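PDB 4D53: BB0689 from Borrelia burgdorferi, which is an outer surface lipoprotein of the bacterial CAP superfamily whose precise biochemical role remains uncertain. Local coordinates for residues L23-I34 against A104-I113. Numbering follows the deposited sequence.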
loop_
_atom_site.group_PDB
_atom_site.type_symbol
_atom_site.label_atom_id
_atom_site.label_comp_id
_atom_site.label_asym_id
_atom_site.label_seq_id
_atom_site.Cartn_x
_atom_site.Cartn_y
_atom_site.Cartn_z
ATOM N N LEU A 23 -4.780 -14.807 1.699
ATOM C CA LEU A 23 -4.718 -15.000 0.260
ATOM C C LEU A 23 -3.398 -15.575 -0.175
ATOM O O LEU A 23 -3.364 -16.600 -0.909
ATOM C CB LEU A 23 -5.031 -13.712 -0.531
ATOM C CG LEU A 23 -4.655 -13.682 -2.021
ATOM C CD1 LEU A 23 -5.701 -14.502 -2.776
ATOM C CD2 LEU A 23 -4.702 -12.233 -2.483
ATOM N N ARG A 24 -2.282 -14.999 0.268
ATOM C CA ARG A 24 -0.991 -15.510 -0.200
ATOM C C ARG A 24 -0.714 -16.945 0.347
ATOM O O ARG A 24 -0.113 -17.777 -0.355
ATOM C CB ARG A 24 0.112 -14.553 0.145
ATOM C CG ARG A 24 0.036 -13.205 -0.605
ATOM C CD ARG A 24 1.060 -12.233 -0.075
ATOM N NE ARG A 24 2.417 -12.718 -0.272
ATOM C CZ ARG A 24 3.082 -12.639 -1.385
ATOM N NH1 ARG A 24 2.529 -12.035 -2.430
ATOM N NH2 ARG A 24 4.325 -13.205 -1.513
ATOM N N LYS A 25 -1.127 -17.189 1.565
ATOM C CA LYS A 25 -0.953 -18.469 2.176
ATOM C C LYS A 25 -1.713 -19.577 1.415
ATOM O O LYS A 25 -1.167 -20.645 1.130
ATOM C CB LYS A 25 -1.391 -18.400 3.612
ATOM C CG LYS A 25 -1.250 -19.757 4.292
ATOM C CD LYS A 25 -1.616 -19.686 5.732
ATOM C CE LYS A 25 -1.062 -20.944 6.393
ATOM N NZ LYS A 25 -1.488 -21.047 7.803
ATOM N N LYS A 26 -2.939 -19.280 0.989
ATOM C CA LYS A 26 -3.726 -20.217 0.213
ATOM C C LYS A 26 -3.109 -20.489 -1.135
ATOM O O LYS A 26 -3.355 -21.554 -1.694
ATOM C CB LYS A 26 -5.199 -19.752 0.069
ATOM C CG LYS A 26 -6.056 -19.831 1.341
ATOM C CD LYS A 26 -5.528 -20.783 2.411
ATOM C CE LYS A 26 -6.273 -20.740 3.757
ATOM N NZ LYS A 26 -7.643 -20.146 3.664
ATOM N N LEU A 27 -2.341 -19.595 -1.683
ATOM C CA LEU A 27 -1.645 -19.862 -2.901
ATOM C C LEU A 27 -0.202 -20.446 -2.687
ATOM O O LEU A 27 0.562 -20.554 -3.654
ATOM C CB LEU A 27 -1.551 -18.643 -3.805
ATOM C CG LEU A 27 -2.957 -18.253 -4.349
ATOM C CD1 LEU A 27 -2.790 -16.862 -4.917
ATOM C CD2 LEU A 27 -3.329 -19.224 -5.466
ATOM N N ASN A 28 0.134 -20.722 -1.446
ATOM C CA ASN A 28 1.527 -21.158 -1.084
ATOM C C ASN A 28 2.580 -20.239 -1.568
ATOM O O ASN A 28 3.704 -20.614 -1.926
ATOM C CB ASN A 28 1.768 -22.611 -1.548
ATOM C CG ASN A 28 2.680 -23.371 -0.609
ATOM O OD1 ASN A 28 2.916 -22.983 0.535
ATOM N ND2 ASN A 28 3.169 -24.470 -1.077
ATOM N N LEU A 29 2.286 -18.926 -1.458
ATOM C CA LEU A 29 3.248 -17.958 -1.788
ATOM C C LEU A 29 4.060 -17.592 -0.545
ATOM O O LEU A 29 3.722 -17.895 0.594
ATOM C CB LEU A 29 2.536 -16.670 -2.288
ATOM C CG LEU A 29 1.740 -16.875 -3.566
ATOM C CD1 LEU A 29 0.875 -15.659 -3.907
ATOM C CD2 LEU A 29 2.583 -17.250 -4.774
ATOM N N ASN A 30 5.084 -16.822 -0.757
ATOM C CA ASN A 30 5.935 -16.465 0.408
ATOM C C ASN A 30 5.305 -15.462 1.379
ATOM O O ASN A 30 4.562 -14.549 0.989
ATOM C CB ASN A 30 7.320 -15.982 -0.087
ATOM C CG ASN A 30 7.227 -14.761 -1.027
ATOM O OD1 ASN A 30 6.647 -14.858 -2.102
ATOM N ND2 ASN A 30 7.845 -13.637 -0.643
ATOM N N HIS A 31 5.639 -15.648 2.640
ATOM C CA HIS A 31 5.130 -14.810 3.725
ATOM C C HIS A 31 5.840 -13.469 3.755
ATOM O O HIS A 31 7.077 -13.369 3.851
ATOM C CB HIS A 31 5.279 -15.496 5.044
ATOM C CG HIS A 31 4.695 -14.729 6.184
ATOM N ND1 HIS A 31 5.493 -14.052 7.080
ATOM C CD2 HIS A 31 3.419 -14.509 6.566
ATOM C CE1 HIS A 31 4.737 -13.459 7.983
ATOM N NE2 HIS A 31 3.474 -13.737 7.708
ATOM N N LEU A 32 5.032 -12.423 3.660
ATOM C CA LEU A 32 5.530 -11.071 3.728
ATOM C C LEU A 32 5.574 -10.564 5.186
ATOM O O LEU A 32 4.616 -10.788 5.962
ATOM C CB LEU A 32 4.625 -10.150 2.894
ATOM C CG LEU A 32 4.521 -10.492 1.410
ATOM C CD1 LEU A 32 3.455 -9.619 0.754
ATOM C CD2 LEU A 32 5.870 -10.348 0.746
ATOM N N GLU A 33 6.656 -9.864 5.554
ATOM C CA GLU A 33 6.758 -9.297 6.928
ATOM C C GLU A 33 6.477 -7.814 6.842
ATOM O O GLU A 33 6.932 -7.156 5.918
ATOM C CB GLU A 33 8.191 -9.483 7.450
ATOM C CG GLU A 33 8.407 -10.973 7.744
ATOM C CD GLU A 33 9.795 -11.330 8.282
ATOM O OE1 GLU A 33 10.641 -10.421 8.541
ATOM O OE2 GLU A 33 10.005 -12.554 8.459
ATOM N N ILE A 34 5.729 -7.324 7.777
ATOM C CA ILE A 34 5.420 -5.849 7.813
ATOM C C ILE A 34 6.659 -5.062 8.073
ATOM O O ILE A 34 7.446 -5.452 8.961
ATOM C CB ILE A 34 4.380 -5.557 8.868
ATOM C CG1 ILE A 34 3.088 -6.285 8.531
ATOM C CG2 ILE A 34 4.105 -4.037 8.925
ATOM C CD1 ILE A 34 2.143 -6.427 9.708
ATOM N N ALA A 104 0.717 -7.668 -8.261
ATOM C CA ALA A 104 1.354 -7.240 -7.017
ATOM C C ALA A 104 0.950 -8.030 -5.831
ATOM O O ALA A 104 1.824 -8.448 -5.012
ATOM C CB ALA A 104 1.112 -5.718 -6.828
ATOM N N LEU A 105 -0.352 -8.270 -5.637
ATOM C CA LEU A 105 -0.799 -9.010 -4.473
ATOM C C LEU A 105 -0.243 -10.422 -4.390
ATOM O O LEU A 105 -0.018 -10.935 -3.296
ATOM C CB LEU A 105 -2.304 -9.138 -4.446
ATOM C CG LEU A 105 -3.152 -7.921 -4.173
ATOM C CD1 LEU A 105 -4.660 -8.256 -4.330
ATOM C CD2 LEU A 105 -2.886 -7.463 -2.734
ATOM N N ILE A 106 -0.040 -11.053 -5.519
ATOM C CA ILE A 106 0.445 -12.439 -5.504
ATOM C C ILE A 106 1.940 -12.560 -5.954
ATOM O O ILE A 106 2.351 -13.645 -6.373
ATOM C CB ILE A 106 -0.494 -13.381 -6.352
ATOM C CG1 ILE A 106 -0.442 -13.039 -7.825
ATOM C CG2 ILE A 106 -1.874 -13.357 -5.767
ATOM C CD1 ILE A 106 -1.094 -14.118 -8.725
ATOM N N ASN A 107 2.692 -11.472 -5.902
ATOM C CA ASN A 107 4.093 -11.464 -6.316
ATOM C C ASN A 107 4.983 -12.375 -5.417
ATOM O O ASN A 107 4.724 -12.552 -4.232
ATOM C CB ASN A 107 4.632 -10.080 -6.466
ATOM C CG ASN A 107 5.143 -9.497 -5.185
ATOM O OD1 ASN A 107 4.431 -8.863 -4.361
ATOM N ND2 ASN A 107 6.393 -9.834 -4.928
ATOM N N THR A 108 6.030 -12.919 -6.033
ATOM C CA THR A 108 7.053 -13.713 -5.302
ATOM C C THR A 108 8.365 -13.017 -5.249
ATOM O O THR A 108 9.337 -13.617 -4.812
ATOM C CB THR A 108 7.340 -15.078 -6.014
ATOM O OG1 THR A 108 7.757 -14.861 -7.362
ATOM C CG2 THR A 108 6.202 -15.889 -5.952
ATOM N N ASP A 109 8.433 -11.759 -5.677
ATOM C CA ASP A 109 9.646 -11.020 -5.784
ATOM C C ASP A 109 10.015 -10.290 -4.487
ATOM O O ASP A 109 11.080 -9.718 -4.446
ATOM C CB ASP A 109 9.590 -9.879 -6.788
ATOM C CG ASP A 109 9.426 -10.281 -8.189
ATOM O OD1 ASP A 109 9.554 -11.512 -8.511
ATOM O OD2 ASP A 109 9.134 -9.275 -8.936
ATOM N N THR A 110 9.071 -10.101 -3.563
ATOM C CA THR A 110 9.260 -9.130 -2.451
ATOM C C THR A 110 9.120 -9.943 -1.179
ATOM O O THR A 110 8.443 -10.959 -1.197
ATOM C CB THR A 110 8.223 -7.954 -2.484
ATOM O OG1 THR A 110 6.908 -8.529 -2.432
ATOM C CG2 THR A 110 8.410 -7.075 -3.682
ATOM N N ASP A 111 9.753 -9.528 -0.062
ATOM C CA ASP A 111 9.538 -10.159 1.201
ATOM C C ASP A 111 8.978 -9.285 2.279
ATOM O O ASP A 111 8.685 -9.759 3.375
ATOM C CB ASP A 111 10.801 -10.918 1.727
ATOM C CG ASP A 111 12.009 -10.041 1.895
ATOM O OD1 ASP A 111 11.990 -8.860 1.551
ATOM O OD2 ASP A 111 13.025 -10.578 2.374
ATOM N N LYS A 112 8.819 -8.000 1.985
ATOM C CA LYS A 112 8.314 -7.025 2.954
ATOM C C LYS A 112 7.056 -6.322 2.369
ATOM O O LYS A 112 6.993 -6.094 1.194
ATOM C CB LYS A 112 9.368 -5.938 3.194
ATOM C CG LYS A 112 10.713 -6.479 3.715
ATOM C CD LYS A 112 10.616 -7.212 5.021
ATOM C CE LYS A 112 11.966 -7.850 5.419
ATOM N NZ LYS A 112 11.760 -8.323 6.794
ATOM N N ILE A 113 6.159 -5.927 3.256
ATOM C CA ILE A 113 4.964 -5.156 2.932
ATOM C C ILE A 113 4.808 -4.019 3.955
ATOM O O ILE A 113 5.140 -4.153 5.166
ATOM C CB ILE A 113 3.702 -6.048 2.941
ATOM C CG1 ILE A 113 2.487 -5.376 2.330
ATOM C CG2 ILE A 113 3.367 -6.600 4.308
ATOM C CD1 ILE A 113 1.278 -6.280 2.218
#
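Two leucines of its own segment flank the guanidinium of Arg24, both offset toward its rim: Leu32 CD1, 3.4 Å above the plane on one face, and Leu29 CB on the other; its edges meet the backbone carbonyls of Leu105 and Asn107 across the contact and of Asn30. Arg24 NH1 and NH2 grip Asn107 O end-on, NH2 from 2.8 Å, and NH1 also reaches Leu105 O, standing above that carbonyl's plane. Arg24 NE and NH2 take Asn30 O side-on. Five N-H bonds in the plane thus fix the rotation of this buried cation; arginine suits the place because one flat group can serve three carbonyls, one ending helix 99-105 and two in loops. A bend at chi3 (62°) swings it there. Asn30 also donates, from side-chain ND2 to Thr110 O at 2.8 Å, that oxygen lying in its amide plane. Branched aliphatics fill the flank: Leu29 CD1 packs obliquely on Ile106 CB at 3.6 Å, and Leu27 CD1 on Ile106 CG2. Further along, Glu33 N bonds Asp111 O and Ile113 N bonds Glu33 O, both 3.0 Å, while oppositely charged Lys112 and Glu33, side by side, form a salt bridge (NZ to OE1). Strand 33-34 thereby joins 112-119 in parallel at the sheet margin, beyond the Schellman motif ending helix 10-26, within the alpha-beta-alpha sandwich of the CAP domain.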